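Local coordinates for glycosyl hydrolase family 26 (Bacteroides ovatus, PDB 4ZXO), which probably hydrolyses internal beta-mannosidic linkages in galactomannan, acting as a family 26 beta-mannanase in the breakdown of this polysaccharide by a gut bacterium, at residues A[12-15]-A[16-20]; A[73-76]-A[77-81]; A[149-152]-A[153-157]. All blocks are in the same frame, centred on the assembly; numbering follows the deposited sequence.

Interaction 1. Residues A[12-15]-A[16-20]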
ATOM      1  N   THR A  12       2.056  14.008   9.708  1.00 12.67           N
ATOM      2  CA  THR A  12       2.651  13.214   8.621  1.00 10.96           C
ATOM      3  C   THR A  12       4.129  12.939   8.909  1.00 11.18           C
ATOM      4  O   THR A  12       4.622  11.821   8.710  1.00 11.75           O
ATOM      5  CB  THR A  12       2.466  13.961   7.271  1.00 10.97           C
ATOM      6  OG1 THR A  12       1.054  14.193   7.101  1.00 11.49           O
ATOM      7  CG2 THR A  12       3.037  13.167   6.091  1.00 12.38           C
ATOM      8  N   VAL A  13       4.838  13.970   9.350  1.00 12.32           N
ATOM      9  CA  VAL A  13       6.208  13.760   9.802  1.00 13.55           C
ATOM     10  C   VAL A  13       6.265  12.787  10.971  1.00 14.53           C
ATOM     11  O   VAL A  13       7.155  11.936  11.022  1.00 14.89           O
ATOM     12  CB  VAL A  13       6.872  15.091  10.190  1.00 15.19           C
ATOM     13  CG1 VAL A  13       8.257  14.823  10.736  1.00 16.11           C
ATOM     14  CG2 VAL A  13       6.871  15.991   8.986  1.00 16.09           C
ATOM     15  N   ALA A  14       5.314  12.885  11.900  1.00 13.92           N
ATOM     16  CA  ALA A  14       5.298  11.950  13.007  1.00 13.69           C
ATOM     17  C   ALA A  14       5.087  10.533  12.477  1.00 13.01           C
ATOM     18  O   ALA A  14       5.750   9.589  12.964  1.00 13.95           O
ATOM     19  CB  ALA A  14       4.234  12.289  13.975  1.00 12.38           C
ATOM     20  N   LEU A  15       4.175  10.339  11.504  1.00 11.97           N
ATOM     21  CA  LEU A  15       4.019   8.996  10.974  1.00  9.94           C
ATOM     22  C   LEU A  15       5.313   8.464  10.420  1.00 10.49           C
ATOM     23  O   LEU A  15       5.667   7.309  10.707  1.00 11.28           O
ATOM     24  CB  LEU A  15       2.930   8.990   9.899  1.00  8.82           C
ATOM     25  CG  LEU A  15       2.760   7.655   9.121  1.00  9.32           C
ATOM     26  CD1 LEU A  15       2.394   6.529  10.127  1.00 10.67           C
ATOM     27  CD2 LEU A  15       1.689   7.760   8.056  1.00  9.85           C
ATOM     28  N   LEU A  16       6.000   9.278   9.601  1.00 10.42           N
ATOM     29  CA  LEU A  16       7.271   8.830   9.022  1.00 11.07           C
ATOM     30  C   LEU A  16       8.288   8.493  10.088  1.00 11.24           C
ATOM     31  O   LEU A  16       8.955   7.462  10.013  1.00 12.05           O
ATOM     32  CB  LEU A  16       7.859   9.880   8.090  1.00 11.73           C
ATOM     33  CG  LEU A  16       9.129   9.490   7.356  1.00 12.91           C
ATOM     34  CD1 LEU A  16       8.940   8.172   6.563  1.00 12.78           C
ATOM     35  CD2 LEU A  16       9.403  10.636   6.449  1.00 15.24           C
ATOM     36  N   GLN A  17       8.391   9.356  11.115  1.00 11.61           N
ATOM     37  CA  GLN A  17       9.364   9.073  12.164  1.00 14.64           C
ATOM     38  C   GLN A  17       9.004   7.768  12.907  1.00 13.52           C
ATOM     39  O   GLN A  17       9.881   7.004  13.243  1.00 14.06           O
ATOM     40  CB  GLN A  17       9.497  10.278  13.120  1.00 20.20           C
ATOM     41  CG  GLN A  17      10.224  11.495  12.475  1.00 25.96           C
ATOM     42  CD  GLN A  17      11.592  11.197  11.729  1.00 30.45           C
ATOM     43  OE1 GLN A  17      11.774  11.574  10.557  1.00 34.14           O
ATOM     44  NE2 GLN A  17      12.497  10.502  12.381  1.00 30.64           N
ATOM     45  N   ASN A  18       7.713   7.460  13.069  1.00 14.11           N
ATOM     46  CA  ASN A  18       7.347   6.224  13.732  1.00 13.79           C
ATOM     47  C   ASN A  18       7.567   5.008  12.820  1.00 13.68           C
ATOM     48  O   ASN A  18       8.006   3.943  13.304  1.00 14.95           O
ATOM     49  CB  ASN A  18       5.898   6.346  14.257  1.00 16.29           C
ATOM     50  CG  ASN A  18       5.854   7.168  15.552  1.00 18.82           C
ATOM     51  OD1 ASN A  18       6.504   6.782  16.528  1.00 22.22           O
ATOM     52  ND2 ASN A  18       5.214   8.305  15.538  1.00 18.12           N
ATOM     53  N   LEU A  19       7.358   5.158  11.507  1.00 11.70           N
ATOM     54  CA  LEU A  19       7.705   4.056  10.581  1.00 12.41           C
ATOM     55  C   LEU A  19       9.194   3.755  10.657  1.00 12.91           C
ATOM     56  O   LEU A  19       9.616   2.588  10.588  1.00 13.90           O
ATOM     57  CB  LEU A  19       7.312   4.412   9.147  1.00 13.25           C
ATOM     58  CG  LEU A  19       5.792   4.526   8.944  1.00 14.02           C
ATOM     59  CD1 LEU A  19       5.469   4.875   7.471  1.00 14.41           C
ATOM     60  CD2 LEU A  19       5.072   3.236   9.356  1.00 14.78           C
ATOM     61  N   LYS A  20       9.995   4.806  10.884  1.00 13.63           N
ATOM     62  CA  LYS A  20      11.444   4.635  10.962  1.00 14.50           C
ATOM     63  C   LYS A  20      11.923   3.962  12.248  1.00 17.21           C
ATOM     64  O   LYS A  20      13.082   3.603  12.335  1.00 19.38           O
ATOM     65  CB  LYS A  20      12.161   5.979  10.783  1.00 14.88           C
ATOM     66  CG  LYS A  20      12.146   6.420   9.337  1.00 16.23           C
ATOM     67  CD  LYS A  20      12.620   7.870   9.257  1.00 17.93           C
ATOM     68  CE  LYS A  20      12.600   8.352   7.775  1.00 19.58           C
ATOM     69  NZ  LYS A  20      13.748   8.043   6.745  1.00 20.62           N
TER

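Interaction 2. Residues A[73-76]-A[77-81]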
ATOM      1  N   THR A  73     -18.431   8.400  -8.728  1.00 11.82           N
ATOM      2  CA  THR A  73     -18.698   8.390  -7.293  1.00 11.87           C
ATOM      3  C   THR A  73     -18.060   7.169  -6.633  1.00 11.80           C
ATOM      4  O   THR A  73     -17.992   7.107  -5.402  1.00 11.02           O
ATOM      5  CB  THR A  73     -20.186   8.369  -7.025  1.00 15.98           C
ATOM      6  OG1 THR A  73     -20.760   7.360  -7.880  1.00 18.28           O
ATOM      7  CG2 THR A  73     -20.798   9.721  -7.436  1.00 16.25           C
ATOM      8  N   HIS A  74     -17.602   6.224  -7.441  1.00 10.75           N
ATOM      9  CA  HIS A  74     -17.120   4.944  -6.901  1.00 10.33           C
ATOM     10  C   HIS A  74     -15.815   4.561  -7.514  1.00  9.42           C
ATOM     11  O   HIS A  74     -15.553   4.891  -8.690  1.00 10.20           O
ATOM     12  CB  HIS A  74     -18.099   3.802  -7.183  1.00 12.68           C
ATOM     13  CG  HIS A  74     -19.363   3.874  -6.386  1.00 13.61           C
ATOM     14  ND1 HIS A  74     -20.344   4.818  -6.619  1.00 15.99           N
ATOM     15  CD2 HIS A  74     -19.816   3.099  -5.375  1.00 14.13           C
ATOM     16  CE1 HIS A  74     -21.342   4.633  -5.757  1.00 17.00           C
ATOM     17  NE2 HIS A  74     -21.046   3.597  -4.990  1.00 16.02           N
ATOM     18  N   ASN A  75     -15.015   3.812  -6.753  1.00  8.80           N
ATOM     19  CA  ASN A  75     -13.750   3.317  -7.289  1.00  8.25           C
ATOM     20  C   ASN A  75     -13.956   2.037  -8.096  1.00  8.33           C
ATOM     21  O   ASN A  75     -15.110   1.583  -8.294  1.00  9.59           O
ATOM     22  CB  ASN A  75     -12.690   3.125  -6.184  1.00  8.55           C
ATOM     23  CG  ASN A  75     -12.934   1.919  -5.292  1.00  6.86           C
ATOM     24  OD1 ASN A  75     -13.841   1.127  -5.502  1.00  8.37           O
ATOM     25  ND2 ASN A  75     -12.087   1.788  -4.281  1.00  8.42           N
ATOM     26  N   LEU A  76     -12.838   1.472  -8.572  1.00  8.60           N
ATOM     27  CA  LEU A  76     -12.916   0.323  -9.497  1.00  9.03           C
ATOM     28  C   LEU A  76     -13.516  -0.899  -8.830  1.00 10.48           C
ATOM     29  O   LEU A  76     -13.962  -1.811  -9.510  1.00 11.90           O
ATOM     30  CB  LEU A  76     -11.568  -0.080 -10.061  1.00  8.66           C
ATOM     31  CG  LEU A  76     -10.596  -0.849  -9.219  1.00  9.01           C
ATOM     32  CD1 LEU A  76      -9.417  -1.212 -10.129  1.00 10.32           C
ATOM     33  CD2 LEU A  76     -10.059  -0.042  -8.022  1.00  9.24           C
ATOM     34  N   ASP A  77     -13.506  -0.914  -7.498  1.00 10.16           N
ATOM     35  CA  ASP A  77     -14.053  -2.072  -6.772  1.00 11.66           C
ATOM     36  C   ASP A  77     -15.431  -1.756  -6.213  1.00 12.48           C
ATOM     37  O   ASP A  77     -15.934  -2.447  -5.325  1.00 14.22           O
ATOM     38  CB  ASP A  77     -13.050  -2.505  -5.691  1.00 12.80           C
ATOM     39  CG  ASP A  77     -11.837  -3.191  -6.312  1.00 14.02           C
ATOM     40  OD1 ASP A  77     -12.050  -4.041  -7.189  1.00 15.77           O
ATOM     41  OD2 ASP A  77     -10.665  -2.898  -6.016  1.00 13.88           O
ATOM     42  N   LYS A  78     -16.063  -0.730  -6.778  1.00 11.93           N
ATOM     43  CA  LYS A  78     -17.451  -0.362  -6.497  1.00 12.57           C
ATOM     44  C   LYS A  78     -17.653   0.133  -5.047  1.00 12.70           C
ATOM     45  O   LYS A  78     -18.766   0.027  -4.488  1.00 15.24           O
ATOM     46  CB  LYS A  78     -18.411  -1.517  -6.831  1.00 14.38           C
ATOM     47  CG  LYS A  78     -18.259  -1.936  -8.278  1.00 17.82           C
ATOM     48  CD  LYS A  78     -19.389  -2.910  -8.682  1.00 22.09           C
ATOM     49  CE  LYS A  78     -19.192  -3.377 -10.146  1.00 25.71           C
ATOM     50  NZ  LYS A  78     -20.294  -4.285 -10.599  1.00 27.81           N
ATOM     51  N   VAL A  79     -16.599   0.728  -4.457  1.00 11.16           N
ATOM     52  CA  VAL A  79     -16.741   1.346  -3.147  1.00 11.05           C
ATOM     53  C   VAL A  79     -16.789   2.852  -3.320  1.00  9.37           C
ATOM     54  O   VAL A  79     -15.949   3.421  -4.050  1.00 10.08           O
ATOM     55  CB  VAL A  79     -15.561   1.009  -2.214  1.00 11.61           C
ATOM     56  CG1 VAL A  79     -15.802   1.623  -0.839  1.00 11.16           C
ATOM     57  CG2 VAL A  79     -15.434  -0.524  -2.062  1.00 12.65           C
ATOM     58  N   SER A  80     -17.763   3.533  -2.700  1.00  9.87           N
ATOM     59  CA  SER A  80     -17.876   4.952  -3.007  1.00 10.40           C
ATOM     60  C   SER A  80     -16.704   5.720  -2.379  1.00  9.77           C
ATOM     61  O   SER A  80     -16.209   5.349  -1.323  1.00 10.07           O
ATOM     62  CB  SER A  80     -19.199   5.556  -2.500  1.00 10.04           C
ATOM     63  OG  SER A  80     -19.218   5.579  -1.053  1.00 10.20           O
ATOM     64  N   PHE A  81     -16.317   6.806  -3.012  1.00 10.10           N
ATOM     65  CA  PHE A  81     -15.280   7.641  -2.450  1.00  9.40           C
ATOM     66  C   PHE A  81     -15.746   8.260  -1.145  1.00 10.65           C
ATOM     67  O   PHE A  81     -14.934   8.471  -0.238  1.00 11.13           O
ATOM     68  CB  PHE A  81     -14.847   8.710  -3.463  1.00  8.77           C
ATOM     69  CG  PHE A  81     -14.197   8.103  -4.671  1.00 10.23           C
ATOM     70  CD1 PHE A  81     -13.016   7.392  -4.525  1.00  9.68           C
ATOM     71  CD2 PHE A  81     -14.802   8.173  -5.933  1.00 11.03           C
ATOM     72  CE1 PHE A  81     -12.426   6.769  -5.616  1.00 11.77           C
ATOM     73  CE2 PHE A  81     -14.251   7.524  -7.025  1.00 11.75           C
ATOM     74  CZ  PHE A  81     -13.031   6.819  -6.869  1.00 10.94           C
TER

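Interaction 3. Residues A[149-152]-A[153-157]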
ATOM      1  N   LEU A 149      -9.310  14.318   3.172  1.00 14.58           N
ATOM      2  CA  LEU A 149      -9.135  13.408   4.290  1.00 14.24           C
ATOM      3  C   LEU A 149      -8.754  14.205   5.545  1.00 15.15           C
ATOM      4  O   LEU A 149      -7.566  14.447   5.809  1.00 15.31           O
ATOM      5  CB  LEU A 149      -8.080  12.352   3.956  1.00 12.20           C
ATOM      6  CG  LEU A 149      -8.398  11.599   2.676  1.00 11.68           C
ATOM      7  CD1 LEU A 149      -7.248  10.618   2.399  1.00 12.40           C
ATOM      8  CD2 LEU A 149      -9.682  10.860   2.795  1.00 11.22           C
ATOM      9  N   LYS A 150      -9.777  14.672   6.255  1.00 16.41           N
ATOM     10  CA  LYS A 150      -9.592  15.524   7.456  1.00 18.75           C
ATOM     11  C   LYS A 150     -10.372  14.978   8.650  1.00 19.12           C
ATOM     12  O   LYS A 150     -11.433  14.407   8.485  1.00 19.36           O
ATOM     13  CB  LYS A 150     -10.065  16.963   7.195  1.00 22.14           C
ATOM     14  CG  LYS A 150      -9.355  17.701   6.092  1.00 26.12           C
ATOM     15  CD  LYS A 150      -9.541  19.216   6.350  1.00 28.99           C
ATOM     16  CE  LYS A 150      -9.556  20.054   5.084  1.00 31.83           C
ATOM     17  NZ  LYS A 150     -10.784  19.756   4.274  1.00 33.41           N
ATOM     18  N   THR A 151      -9.849  15.169   9.845  1.00 18.45           N
ATOM     19  CA  THR A 151     -10.621  14.840  11.035  1.00 18.37           C
ATOM     20  C   THR A 151     -11.778  15.850  11.170  1.00 20.06           C
ATOM     21  O   THR A 151     -11.813  16.897  10.493  1.00 20.05           O
ATOM     22  CB  THR A 151      -9.739  14.853  12.313  1.00 17.83           C
ATOM     23  OG1 THR A 151      -9.384  16.212  12.588  1.00 18.62           O
ATOM     24  CG2 THR A 151      -8.444  14.026  12.127  1.00 18.49           C
ATOM     25  N   LYS A 152     -12.724  15.550  12.060  1.00 21.35           N
ATOM     26  CA  LYS A 152     -13.798  16.492  12.284  1.00 24.70           C
ATOM     27  C   LYS A 152     -13.271  17.800  12.872  1.00 26.23           C
ATOM     28  O   LYS A 152     -13.968  18.815  12.806  1.00 26.98           O
ATOM     29  CB  LYS A 152     -14.871  15.896  13.198  1.00 27.97           C
ATOM     30  CG  LYS A 152     -14.412  15.519  14.580  1.00 30.82           C
ATOM     31  CD  LYS A 152     -15.566  14.876  15.345  1.00 33.10           C
ATOM     32  CE  LYS A 152     -15.121  13.937  16.500  1.00 35.23           C
ATOM     33  NZ  LYS A 152     -14.253  14.606  17.499  1.00 36.34           N
ATOM     34  N   GLU A 153     -12.077  17.787  13.466  1.00 26.84           N
ATOM     35  CA  GLU A 153     -11.423  19.015  13.956  1.00 28.33           C
ATOM     36  C   GLU A 153     -10.621  19.735  12.872  1.00 28.06           C
ATOM     37  O   GLU A 153     -10.098  20.829  13.107  1.00 29.27           O
ATOM     38  CB  GLU A 153     -10.500  18.696  15.148  1.00 30.12           C
ATOM     39  CG  GLU A 153     -11.229  18.261  16.403  1.00 32.38           C
ATOM     40  CD  GLU A 153     -11.712  16.799  16.396  1.00 33.76           C
ATOM     41  OE1 GLU A 153     -11.100  15.937  15.695  1.00 33.15           O
ATOM     42  OE2 GLU A 153     -12.711  16.499  17.114  1.00 35.18           O
ATOM     43  N   GLY A 154     -10.554  19.156  11.676  1.00 26.46           N
ATOM     44  CA  GLY A 154      -9.906  19.784  10.546  1.00 25.54           C
ATOM     45  C   GLY A 154      -8.470  19.364  10.277  1.00 24.82           C
ATOM     46  O   GLY A 154      -7.812  19.961   9.432  1.00 25.61           O
ATOM     47  N   VAL A 155      -7.959  18.362  10.995  1.00 22.73           N
ATOM     48  CA  VAL A 155      -6.537  17.948  10.820  1.00 21.38           C
ATOM     49  C   VAL A 155      -6.411  17.022   9.617  1.00 19.80           C
ATOM     50  O   VAL A 155      -7.210  16.089   9.489  1.00 19.62           O
ATOM     51  CB  VAL A 155      -6.017  17.269  12.105  1.00 21.88           C
ATOM     52  CG1 VAL A 155      -4.560  16.842  11.975  1.00 21.70           C
ATOM     53  CG2 VAL A 155      -6.155  18.254  13.279  1.00 23.47           C
ATOM     54  N   LEU A 156      -5.484  17.316   8.705  1.00 17.39           N
ATOM     55  CA  LEU A 156      -5.281  16.437   7.533  1.00 16.83           C
ATOM     56  C   LEU A 156      -4.771  15.068   8.007  1.00 16.18           C
ATOM     57  O   LEU A 156      -3.911  14.959   8.894  1.00 17.00           O
ATOM     58  CB  LEU A 156      -4.278  17.042   6.521  1.00 17.59           C
ATOM     59  CG  LEU A 156      -4.728  18.146   5.518  1.00 19.21           C
ATOM     60  CD1 LEU A 156      -3.573  18.646   4.617  1.00 20.96           C
ATOM     61  CD2 LEU A 156      -5.803  17.705   4.561  1.00 19.20           C
ATOM     62  N   ILE A 157      -5.314  14.016   7.421  1.00 13.00           N
ATOM     63  CA  ILE A 157      -4.935  12.642   7.832  1.00 11.43           C
ATOM     64  C   ILE A 157      -3.798  12.181   6.955  1.00 10.59           C
ATOM     65  O   ILE A 157      -3.935  12.158   5.707  1.00 10.53           O
ATOM     66  CB  ILE A 157      -6.138  11.736   7.720  1.00 12.16           C
ATOM     67  CG1 ILE A 157      -7.167  12.181   8.789  1.00 14.05           C
ATOM     68  CG2 ILE A 157      -5.721  10.256   7.882  1.00 12.54           C
ATOM     69  CD1 ILE A 157      -8.540  11.588   8.530  1.00 15.34           C
TER
HETATM   70  O   HOH W   1      -8.148  16.019  15.037  1.00 28.80           O

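Interaction 1. Residues A[12-15]-A[16-20]
Asn18 folds its side chain back over the carbonyl of Ala14, one turn earlier in the helix. Its CB lies 3.5 Å from Ala14 O, and CG keeps the same spacing because it sits beside the backbone N (chi1 -78°). At the tip, Asn18 ND2 comes within 2.9 Å of Ala14 O, but an N-H...O angle of 120° makes this a weak bond. The main bond to that oxygen is the helical one, Asn18 N to Ala14 O at 2.9 Å. The amide has stronger partners elsewhere: ND2 donates to Lys344 O, and OD1 accepts from Gln21 NE2. On another flank, Leu19 CG rests 3.3 Å from Leu15 O, while Leu15 CD1 meets Leu19 CG at 4.1 Å as the two side chains cross. Both leucines press on Met97, and Leu15 also touches Leu204. The backbone evidence is regular, with Leu16 N bonding Thr12 O at 3.0 Å and a nearly straight 168°. Successive i to i+4 bonds of this kind define an alpha-helix, here helix 10-19, near the start of the chain, which packs against strands 97-101 and 203-207 of the TIM barrel.

Interaction 2. Residues A[73-76]-A[77-81]
The imidazole of His74 lies against Ser80, whose CB sits over one ring face, 3.9 Å from the centroid and 19° off the normal, a CH-pi contact offset toward the rim. The ring edge meets other groups: Lys78 O lies near the plane, 3.4 Å from His74 CD2, and Thr73 OG1 shares a hydrogen bond with ND1 in the plane, which helps to fix the ring's rotation. Asn75 turns inward instead. With CG between its own N and carbonyl carbon (chi1 74°), its OD1 accepts Asp77 N at 2.9 Å, forming an Asx turn, and Val79 N at 3.0 Å; the two donors come from opposite faces of the amide plane. Its ND2 is held by Asp64 O. A type I turn from Asn75 to Lys78, closed by Lys78 N to Asn75 O, passes into a G1-type beta bulge with Lys78 in the left-handed region. The resulting short hairpin lies in the loop between strand 60-64 and helix 81-93, on the C-terminal side of the TIM barrel, where the active sites of such enzymes open. Across it, His74 and Ser80 form a non-hydrogen-bonded antiparallel pair, bracketed by Asn75 N to Val79 O and Phe81 N to Thr73 O, the latter at 2.9 Å. The Phe81 ring turns one face to Asn75 N, and its CE1 stands 3.7 Å from Asn75 CB. Ser80 OG caps His83 N at the start of the helix, while the carbonyl of Asp77 accepts from Arg305.

Interaction 3. Residues A[149-152]-A[153-157]
Leu149 meets Ile157 through both backbone and side chain: Ile157 N donates to Leu149 O at 2.8 Å, and the two CB atoms approach to 4.3 Å. Both residues pack on helix 81-93, Leu149 against Ile88 and Ile157 against Ile89 and Tyr92. At Lys150 the aliphatic part of the chain does the touching, its CG lying 3.9 Å from Leu156 CD2, while NZ bonds weakly back to Leu147 O. Thr151 opens a type I turn that ends at Gly154, whose N donates to Thr151 O. Positive phi at Gly154 (97°) and the bond from Thr151 N to Val155 O, 2.8 Å, identify a hairpin with a G1-type bulge. This hairpin joins helix 132-147 to strand 159-162 on the N-terminal side of the TIM barrel. A chi1 of 70° swings Thr151 OG1 into the loop, where it accepts Val155 N at 3.0 Å and, only weakly, Glu153 N, the geometry of a loose ST turn. A water links OG1 to Glu153 OE1, donating to the carboxylate. The threonine methyl, CG2, instead meets Ile157 CG1 at 4.0 Å. Lys152 runs beside Glu153, pointing the same way, and forms a salt bridge on the exposed bend; the modelled NZ to OE2 distance is very short and its exact value doubtful.

Overall arrangement
Interactions 2 and 3 repeat one backbone plan, a type I turn with a G1-type bulge, on opposite sides of the barrel. Interaction 2 leads into helix 81-93, and interaction 3 packs on the later turns of that helix, so both hold the same element although their centres are 21 Å apart. The chemistry differs at the turn: an asparagine carbonyl oxygen receives two N-H groups in 73-81; in 149-157 a threonine hydroxyl takes the same places, one bond weak, and adds a water. Interaction 1 is helical, with a leucine flank buried against barrel strands. It shares the N-terminal side with interaction 3, nearest atoms about 5 Å apart, where Asn202 contacts both Thr12 and Ile157. Interaction 3 has the more solvent-exposed, charged bend.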